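Local structure of DyP2 (Amycolatopsis sp. ATCC 39116, 4G2C) at residues 81-92 against 485-493; 156-164 against 194-202. The protein is a heme-containing dye-decolorising peroxidase from a lignin-reactive bacterium, which probably oxidises dyes and lignin-related compounds and also binds manganese. One frame throughout, in Å; residues are numbered along the deposited sequence.

Interaction 1 (81-92 against 485-493); sequences RTFLNGLSGLMK and PSLAFLRSL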
# COMPACT_ATOMS: atom_id res chain seq x y z
N ARG A 81 -10.76 -11.12 -24.74
CA ARG A 81 -9.60 -10.65 -25.49
C ARG A 81 -9.93 -9.41 -26.30
O ARG A 81 -9.12 -8.48 -26.41
CB ARG A 81 -9.07 -11.76 -26.41
CG ARG A 81 -8.63 -12.99 -25.64
CD ARG A 81 -8.21 -14.14 -26.54
NE ARG A 81 -6.89 -13.95 -27.12
CZ ARG A 81 -5.87 -14.78 -26.95
NH1 ARG A 81 -6.01 -15.87 -26.22
NH2 ARG A 81 -4.69 -14.51 -27.52
N THR A 82 -11.12 -9.38 -26.88
CA THR A 82 -11.54 -8.21 -27.63
C THR A 82 -11.71 -7.01 -26.67
O THR A 82 -11.23 -5.91 -26.94
CB THR A 82 -12.82 -8.52 -28.43
OG1 THR A 82 -12.55 -9.61 -29.32
CG2 THR A 82 -13.30 -7.29 -29.23
N PHE A 83 -12.36 -7.24 -25.54
CA PHE A 83 -12.53 -6.20 -24.53
C PHE A 83 -11.20 -5.59 -24.10
O PHE A 83 -10.98 -4.38 -24.20
CB PHE A 83 -13.27 -6.76 -23.32
CG PHE A 83 -13.54 -5.76 -22.23
CD1 PHE A 83 -14.17 -4.56 -22.51
CD2 PHE A 83 -13.20 -6.04 -20.91
CE1 PHE A 83 -14.44 -3.64 -21.51
CE2 PHE A 83 -13.46 -5.13 -19.90
CZ PHE A 83 -14.08 -3.92 -20.20
N LEU A 84 -10.30 -6.44 -23.60
CA LEU A 84 -8.97 -5.98 -23.21
C LEU A 84 -8.30 -5.18 -24.32
O LEU A 84 -7.76 -4.10 -24.08
CB LEU A 84 -8.10 -7.17 -22.80
CG LEU A 84 -8.64 -7.80 -21.51
CD1 LEU A 84 -8.03 -9.15 -21.25
CD2 LEU A 84 -8.40 -6.86 -20.35
N ASN A 85 -8.39 -5.67 -25.55
CA ASN A 85 -7.80 -4.97 -26.68
C ASN A 85 -8.32 -3.54 -26.75
O ASN A 85 -7.56 -2.60 -26.98
CB ASN A 85 -8.09 -5.73 -27.98
CG ASN A 85 -7.17 -5.34 -29.11
OD1 ASN A 85 -7.51 -4.50 -29.94
ND2 ASN A 85 -5.99 -5.95 -29.15
N GLY A 86 -9.62 -3.37 -26.53
CA GLY A 86 -10.24 -2.06 -26.58
C GLY A 86 -9.82 -1.18 -25.42
O GLY A 86 -9.66 0.03 -25.56
N LEU A 87 -9.69 -1.79 -24.25
CA LEU A 87 -9.16 -1.10 -23.08
C LEU A 87 -7.75 -0.54 -23.36
O LEU A 87 -7.47 0.61 -23.07
CB LEU A 87 -9.14 -2.02 -21.86
CG LEU A 87 -10.53 -2.29 -21.28
CD1 LEU A 87 -10.44 -3.09 -20.00
CD2 LEU A 87 -11.28 -1.00 -21.06
N SER A 88 -6.88 -1.37 -23.93
CA SER A 88 -5.53 -0.92 -24.22
C SER A 88 -5.56 0.38 -25.03
O SER A 88 -4.66 1.20 -24.92
CB SER A 88 -4.72 -2.01 -24.94
OG SER A 88 -5.11 -2.13 -26.29
N GLY A 89 -6.63 0.56 -25.81
CA GLY A 89 -6.83 1.80 -26.55
C GLY A 89 -7.11 3.02 -25.68
O GLY A 89 -6.89 4.15 -26.10
N LEU A 90 -7.61 2.81 -24.47
CA LEU A 90 -7.90 3.94 -23.58
C LEU A 90 -6.78 4.21 -22.59
O LEU A 90 -6.92 5.04 -21.69
CB LEU A 90 -9.21 3.70 -22.82
CG LEU A 90 -10.44 3.45 -23.71
CD1 LEU A 90 -11.66 3.17 -22.86
CD2 LEU A 90 -10.69 4.63 -24.67
N MET A 91 -5.67 3.51 -22.76
CA MET A 91 -4.62 3.52 -21.74
C MET A 91 -3.41 4.36 -22.13
O MET A 91 -2.95 4.33 -23.26
CB MET A 91 -4.20 2.09 -21.41
CG MET A 91 -5.33 1.28 -20.80
SD MET A 91 -4.98 -0.48 -20.60
CE MET A 91 -3.72 -0.40 -19.32
N LYS A 92 -2.89 5.12 -21.16
CA LYS A 92 -1.66 5.85 -21.37
C LYS A 92 -0.48 5.06 -20.76
O LYS A 92 -0.68 4.18 -19.91
CB LYS A 92 -1.77 7.25 -20.77
CG LYS A 92 -1.94 7.25 -19.26
CD LYS A 92 -2.24 8.64 -18.71
CE LYS A 92 -2.22 8.65 -17.19
NZ LYS A 92 -2.95 9.82 -16.62
N PRO A 485 -0.28 -6.41 -16.66
CA PRO A 485 0.59 -6.73 -17.79
C PRO A 485 0.99 -5.50 -18.57
O PRO A 485 0.48 -4.41 -18.34
CB PRO A 485 -0.29 -7.64 -18.66
CG PRO A 485 -1.67 -7.21 -18.33
CD PRO A 485 -1.67 -6.81 -16.90
N SER A 486 1.93 -5.68 -19.50
CA SER A 486 2.41 -4.59 -20.32
C SER A 486 1.33 -4.17 -21.30
O SER A 486 0.44 -4.96 -21.66
CB SER A 486 3.65 -5.04 -21.08
OG SER A 486 3.31 -6.06 -22.01
N LEU A 487 1.42 -2.92 -21.76
CA LEU A 487 0.49 -2.42 -22.78
C LEU A 487 0.55 -3.20 -24.09
O LEU A 487 -0.48 -3.46 -24.70
CB LEU A 487 0.70 -0.92 -23.04
CG LEU A 487 0.47 0.01 -21.85
CD1 LEU A 487 0.67 1.48 -22.24
CD2 LEU A 487 -0.89 -0.22 -21.21
N ALA A 488 1.76 -3.58 -24.51
CA ALA A 488 1.94 -4.36 -25.72
C ALA A 488 1.23 -5.72 -25.63
O ALA A 488 0.70 -6.21 -26.62
CB ALA A 488 3.44 -4.55 -26.03
N PHE A 489 1.22 -6.31 -24.44
CA PHE A 489 0.46 -7.55 -24.27
C PHE A 489 -1.02 -7.31 -24.52
O PHE A 489 -1.67 -8.07 -25.25
CB PHE A 489 0.64 -8.13 -22.87
CG PHE A 489 -0.38 -9.20 -22.55
CD1 PHE A 489 -0.21 -10.50 -23.02
CD2 PHE A 489 -1.52 -8.89 -21.82
CE1 PHE A 489 -1.15 -11.48 -22.74
CE2 PHE A 489 -2.46 -9.87 -21.53
CZ PHE A 489 -2.28 -11.15 -22.00
N LEU A 490 -1.55 -6.26 -23.90
CA LEU A 490 -2.98 -5.97 -24.00
C LEU A 490 -3.40 -5.68 -25.45
O LEU A 490 -4.45 -6.12 -25.90
CB LEU A 490 -3.35 -4.81 -23.08
CG LEU A 490 -3.14 -5.03 -21.57
CD1 LEU A 490 -3.50 -3.79 -20.78
CD2 LEU A 490 -3.91 -6.25 -21.04
N ARG A 491 -2.56 -4.95 -26.19
CA ARG A 491 -2.82 -4.66 -27.60
C ARG A 491 -2.75 -5.94 -28.45
O ARG A 491 -3.47 -6.07 -29.44
CB ARG A 491 -1.84 -3.62 -28.15
CG ARG A 491 -1.89 -2.22 -27.51
CD ARG A 491 -1.16 -1.18 -28.38
NE ARG A 491 0.22 -1.57 -28.69
CZ ARG A 491 1.24 -1.40 -27.85
NH1 ARG A 491 1.02 -0.86 -26.66
NH2 ARG A 491 2.48 -1.79 -28.18
N SER A 492 -1.89 -6.88 -28.05
CA SER A 492 -1.65 -8.10 -28.83
C SER A 492 -2.78 -9.13 -28.75
O SER A 492 -2.75 -10.15 -29.44
CB SER A 492 -0.34 -8.76 -28.39
OG SER A 492 -0.52 -9.48 -27.17
N LEU A 493 -3.77 -8.87 -27.91
CA LEU A 493 -4.85 -9.83 -27.68
C LEU A 493 -5.88 -9.86 -28.81
O LEU A 493 -6.16 -8.86 -29.48
CB LEU A 493 -5.52 -9.55 -26.33
CG LEU A 493 -4.72 -10.02 -25.12
CD1 LEU A 493 -5.41 -9.68 -23.81
CD2 LEU A 493 -4.42 -11.52 -25.21
OXT LEU A 493 -6.47 -10.92 -29.06
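L493, the last residue of the chain, sets its side chain between R81 and L84 on helix 81-88. Its two methyls part ways: CD1 lies 3.7 Å from L84 CD1, while CD2 sits over one face of the R81 guanidinium, 3.8 Å from NH2. The R81 chain bends at chi3 (77°), which brings the guanidinium round beside the C-terminus; there R81 NE and L493 OXT make a long salt bridge of 3.6 Å, the carboxylate oxygen lying at the guanidinium edge and in its plane. One turn on, N85 has CG anti to its own N (chi1 -161°), and its ND2 points at the C-terminal backbone oxygens, 2.9 Å from L493 O of the terminal carboxylate. The two helices, one from the DyP alpha+beta barrel domain and the other the C-terminal helix of the chain, run nearer antiparallel than parallel, at 132°, with axes 8.3 Å apart. S486 caps the N-terminus of the second helix, its OG accepting from F489 N. In the middle, S88 fits against the backbone end of two side chains: its CB is 3.6 Å from L490 CB, and its OG, which donates to N85 O within its own helix, lies alongside R491 CG. The R491 guanidinium leads away to a salt bridge with E53. After the type I turn 88-91, M91 reaches back toward the C-terminal helix. The M91 thioether crosses L490 at about a right angle, M91 SD 3.6 Å from L490 CD1, and M91 CE presses on L487 CD2 at 3.4 Å, tighter than usual for two carbons. Beyond it, L487 CD1 rests against the K92 carbonyl, whereas K92 NZ turns off to E100 and H62.

Interaction 2 (156-164 against 194-202); sequences WEGHYQQTI and TVVGEESGL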
# COMPACT_ATOMS: atom_id res chain seq x y z
N TRP A 156 -15.69 -13.41 4.20
CA TRP A 156 -15.44 -12.28 3.30
C TRP A 156 -16.75 -11.73 2.75
O TRP A 156 -17.75 -12.43 2.71
CB TRP A 156 -14.58 -12.71 2.12
CG TRP A 156 -13.16 -13.07 2.44
CD1 TRP A 156 -12.60 -13.17 3.68
CD2 TRP A 156 -12.13 -13.36 1.50
NE1 TRP A 156 -11.28 -13.52 3.57
CE2 TRP A 156 -10.96 -13.65 2.24
CE3 TRP A 156 -12.07 -13.42 0.10
CZ2 TRP A 156 -9.75 -13.97 1.63
CZ3 TRP A 156 -10.87 -13.77 -0.51
CH2 TRP A 156 -9.73 -14.03 0.26
N GLU A 157 -16.75 -10.47 2.30
CA GLU A 157 -17.91 -9.95 1.59
C GLU A 157 -18.18 -10.78 0.33
O GLU A 157 -17.26 -11.37 -0.26
CB GLU A 157 -17.75 -8.45 1.28
CG GLU A 157 -17.63 -7.58 2.54
CD GLU A 157 -17.49 -6.08 2.26
OE1 GLU A 157 -17.34 -5.68 1.09
OE2 GLU A 157 -17.54 -5.30 3.24
N GLY A 158 -19.44 -10.81 -0.08
CA GLY A 158 -19.91 -11.69 -1.13
C GLY A 158 -19.12 -11.66 -2.42
O GLY A 158 -18.75 -12.72 -2.94
N HIS A 159 -18.86 -10.47 -2.95
CA HIS A 159 -18.16 -10.38 -4.23
C HIS A 159 -16.72 -10.92 -4.22
O HIS A 159 -16.23 -11.36 -5.26
CB HIS A 159 -18.23 -8.96 -4.83
CG HIS A 159 -17.82 -7.87 -3.89
ND1 HIS A 159 -18.43 -7.65 -2.67
CD2 HIS A 159 -16.87 -6.91 -4.01
CE1 HIS A 159 -17.87 -6.62 -2.07
NE2 HIS A 159 -16.92 -6.14 -2.87
N TYR A 160 -16.07 -10.94 -3.06
CA TYR A 160 -14.72 -11.50 -2.94
C TYR A 160 -14.72 -13.03 -2.82
O TYR A 160 -13.66 -13.67 -2.91
CB TYR A 160 -13.93 -10.86 -1.78
CG TYR A 160 -13.74 -9.36 -1.97
CD1 TYR A 160 -12.87 -8.88 -2.94
CD2 TYR A 160 -14.44 -8.44 -1.21
CE1 TYR A 160 -12.70 -7.51 -3.14
CE2 TYR A 160 -14.27 -7.06 -1.40
CZ TYR A 160 -13.40 -6.61 -2.37
OH TYR A 160 -13.23 -5.26 -2.59
N GLN A 161 -15.90 -13.61 -2.65
CA GLN A 161 -16.03 -15.07 -2.59
C GLN A 161 -16.16 -15.64 -4.00
O GLN A 161 -16.02 -16.84 -4.20
CB GLN A 161 -17.23 -15.48 -1.73
CG GLN A 161 -17.15 -15.04 -0.26
CD GLN A 161 -18.06 -15.86 0.66
OE1 GLN A 161 -18.27 -17.05 0.44
NE2 GLN A 161 -18.60 -15.23 1.69
N GLN A 162 -16.43 -14.77 -4.98
CA GLN A 162 -16.64 -15.18 -6.37
C GLN A 162 -15.32 -15.32 -7.10
O GLN A 162 -14.31 -14.78 -6.66
CB GLN A 162 -17.51 -14.16 -7.11
CG GLN A 162 -18.70 -13.66 -6.31
CD GLN A 162 -19.63 -14.79 -5.91
OE1 GLN A 162 -20.17 -15.50 -6.77
NE2 GLN A 162 -19.83 -14.98 -4.60
N THR A 163 -15.32 -16.02 -8.22
CA THR A 163 -14.11 -16.14 -9.02
C THR A 163 -13.90 -14.90 -9.86
O THR A 163 -14.74 -14.53 -10.67
CB THR A 163 -14.10 -17.41 -9.89
OG1 THR A 163 -13.93 -18.55 -9.04
CG2 THR A 163 -12.92 -17.37 -10.89
N ILE A 164 -12.77 -14.24 -9.63
CA ILE A 164 -12.47 -12.97 -10.26
C ILE A 164 -11.40 -13.16 -11.33
O ILE A 164 -10.39 -13.83 -11.10
CB ILE A 164 -11.97 -11.96 -9.22
CG1 ILE A 164 -13.08 -11.70 -8.20
CG2 ILE A 164 -11.49 -10.67 -9.89
CD1 ILE A 164 -12.63 -10.88 -7.02
N THR A 194 -18.78 -9.75 -17.12
CA THR A 194 -19.61 -9.27 -16.04
C THR A 194 -18.79 -8.50 -15.00
O THR A 194 -17.58 -8.71 -14.83
CB THR A 194 -20.35 -10.42 -15.36
OG1 THR A 194 -19.42 -11.46 -15.05
CG2 THR A 194 -21.44 -10.98 -16.30
N VAL A 195 -19.48 -7.60 -14.32
CA VAL A 195 -18.94 -6.95 -13.16
C VAL A 195 -19.39 -7.70 -11.92
O VAL A 195 -20.56 -7.62 -11.54
CB VAL A 195 -19.46 -5.52 -13.07
CG1 VAL A 195 -18.88 -4.85 -11.84
CG2 VAL A 195 -19.13 -4.77 -14.35
N VAL A 196 -18.49 -8.44 -11.29
CA VAL A 196 -18.86 -9.23 -10.13
C VAL A 196 -18.80 -8.42 -8.85
O VAL A 196 -19.29 -8.86 -7.81
CB VAL A 196 -17.96 -10.47 -9.97
CG1 VAL A 196 -17.46 -10.96 -11.33
CG2 VAL A 196 -16.80 -10.17 -9.05
N GLY A 197 -18.19 -7.24 -8.92
CA GLY A 197 -18.00 -6.42 -7.74
C GLY A 197 -17.41 -5.06 -8.06
O GLY A 197 -16.73 -4.90 -9.07
N GLU A 198 -17.67 -4.09 -7.19
CA GLU A 198 -17.16 -2.74 -7.37
C GLU A 198 -16.82 -2.12 -6.01
O GLU A 198 -17.42 -2.47 -5.01
CB GLU A 198 -18.20 -1.88 -8.09
CG GLU A 198 -17.86 -0.40 -8.17
CD GLU A 198 -18.74 0.37 -9.16
OE1 GLU A 198 -19.65 -0.23 -9.78
OE2 GLU A 198 -18.53 1.60 -9.31
N GLU A 199 -15.84 -1.22 -5.99
CA GLU A 199 -15.54 -0.44 -4.78
C GLU A 199 -15.26 1.00 -5.20
O GLU A 199 -14.89 1.26 -6.35
CB GLU A 199 -14.31 -1.00 -4.03
CG GLU A 199 -14.36 -2.50 -3.67
CD GLU A 199 -15.24 -2.81 -2.47
OE1 GLU A 199 -15.70 -1.86 -1.80
OE2 GLU A 199 -15.46 -4.02 -2.19
N SER A 200 -15.44 1.93 -4.28
CA SER A 200 -15.10 3.33 -4.54
C SER A 200 -14.12 3.83 -3.49
O SER A 200 -14.32 3.66 -2.29
CB SER A 200 -16.36 4.21 -4.57
OG SER A 200 -17.36 3.64 -5.42
N GLY A 201 -13.03 4.43 -3.96
CA GLY A 201 -12.06 5.03 -3.08
C GLY A 201 -12.26 6.54 -3.00
O GLY A 201 -12.54 7.20 -4.00
N LEU A 202 -12.12 7.08 -1.81
CA LEU A 202 -12.24 8.51 -1.60
C LEU A 202 -11.07 8.94 -0.73
O LEU A 202 -10.95 8.50 0.42
CB LEU A 202 -13.57 8.85 -0.91
CG LEU A 202 -13.77 10.32 -0.54
CD1 LEU A 202 -14.02 11.17 -1.79
CD2 LEU A 202 -14.89 10.49 0.50
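E199 OE2 is gripped by two donors of the 156-164 loop, H159 NE2 at 2.7 Å and Y160 OH at 2.6 Å. They reach the oxygen from opposite faces of the carboxylate, each well out of its plane. The histidine bond is nearly straight, 174° at the hydrogen, and OE2 lies in the plane of the imidazole at its edge; the ring itself is distinctly tilted from the carboxylate. The phenol ring, by contrast, is almost parallel to the carboxylate, 6° apart; the two side chains come from opposite directions, with OE2 at the edge of the phenol ring. H159 has CG between its backbone N and carbonyl carbon (chi1 52°), which lays the ring beside G197 while CB closes to 3.2 Å from V196 O. Any side chain at G197 would run into H159 CD2. V196 and G197 both face F71 of the neighbouring strand 66-74, a classic beta bulge in the sheet of the DyP ferredoxin-like domain. V196 points toward the loop, where I164 crosses it obliquely, with V196 CG2 and I164 CG1 4.1 Å apart. The loop is braced from within: Q162 NE2 donates to G158 O, which Q161 N reaches from the opposite face. E199 gets to both donors by bending at chi2, and its OE1 takes a salt bridge from K275. With an alanine here, H159 NE2 and Y160 OH would probably lose their shared acceptor and the imidazole would be freer to turn. E157 OE1 stands 4.1 Å from E199 OE2, yet K275 bridges both acids. With a lysine and two donors around it, the buried E199 carboxylate is probably stabilised as the anion despite its acidic neighbour.

Interaction 2 is nested along the chain inside the loop closed by interaction 1, which joins residues 81-92 to the very end of the polypeptide. Their centres lie 22 Å apart and their nearest atoms about 7 Å, with no touch. Both draw on the DyP alpha+beta barrel domain: helix 77-88 follows strand 66-74, which pairs with strand 193-205 of interaction 2. The C-terminal helix follows strand 474-484, a strand of the other large sheet that also meets the 156-164 loop. Interaction 1 fastens that helix to helix 77-88 of the DyP domain, while interaction 2 joins a loop to a strand within the domain. Neither touches the heme, about 13 Å from the E157 side chain.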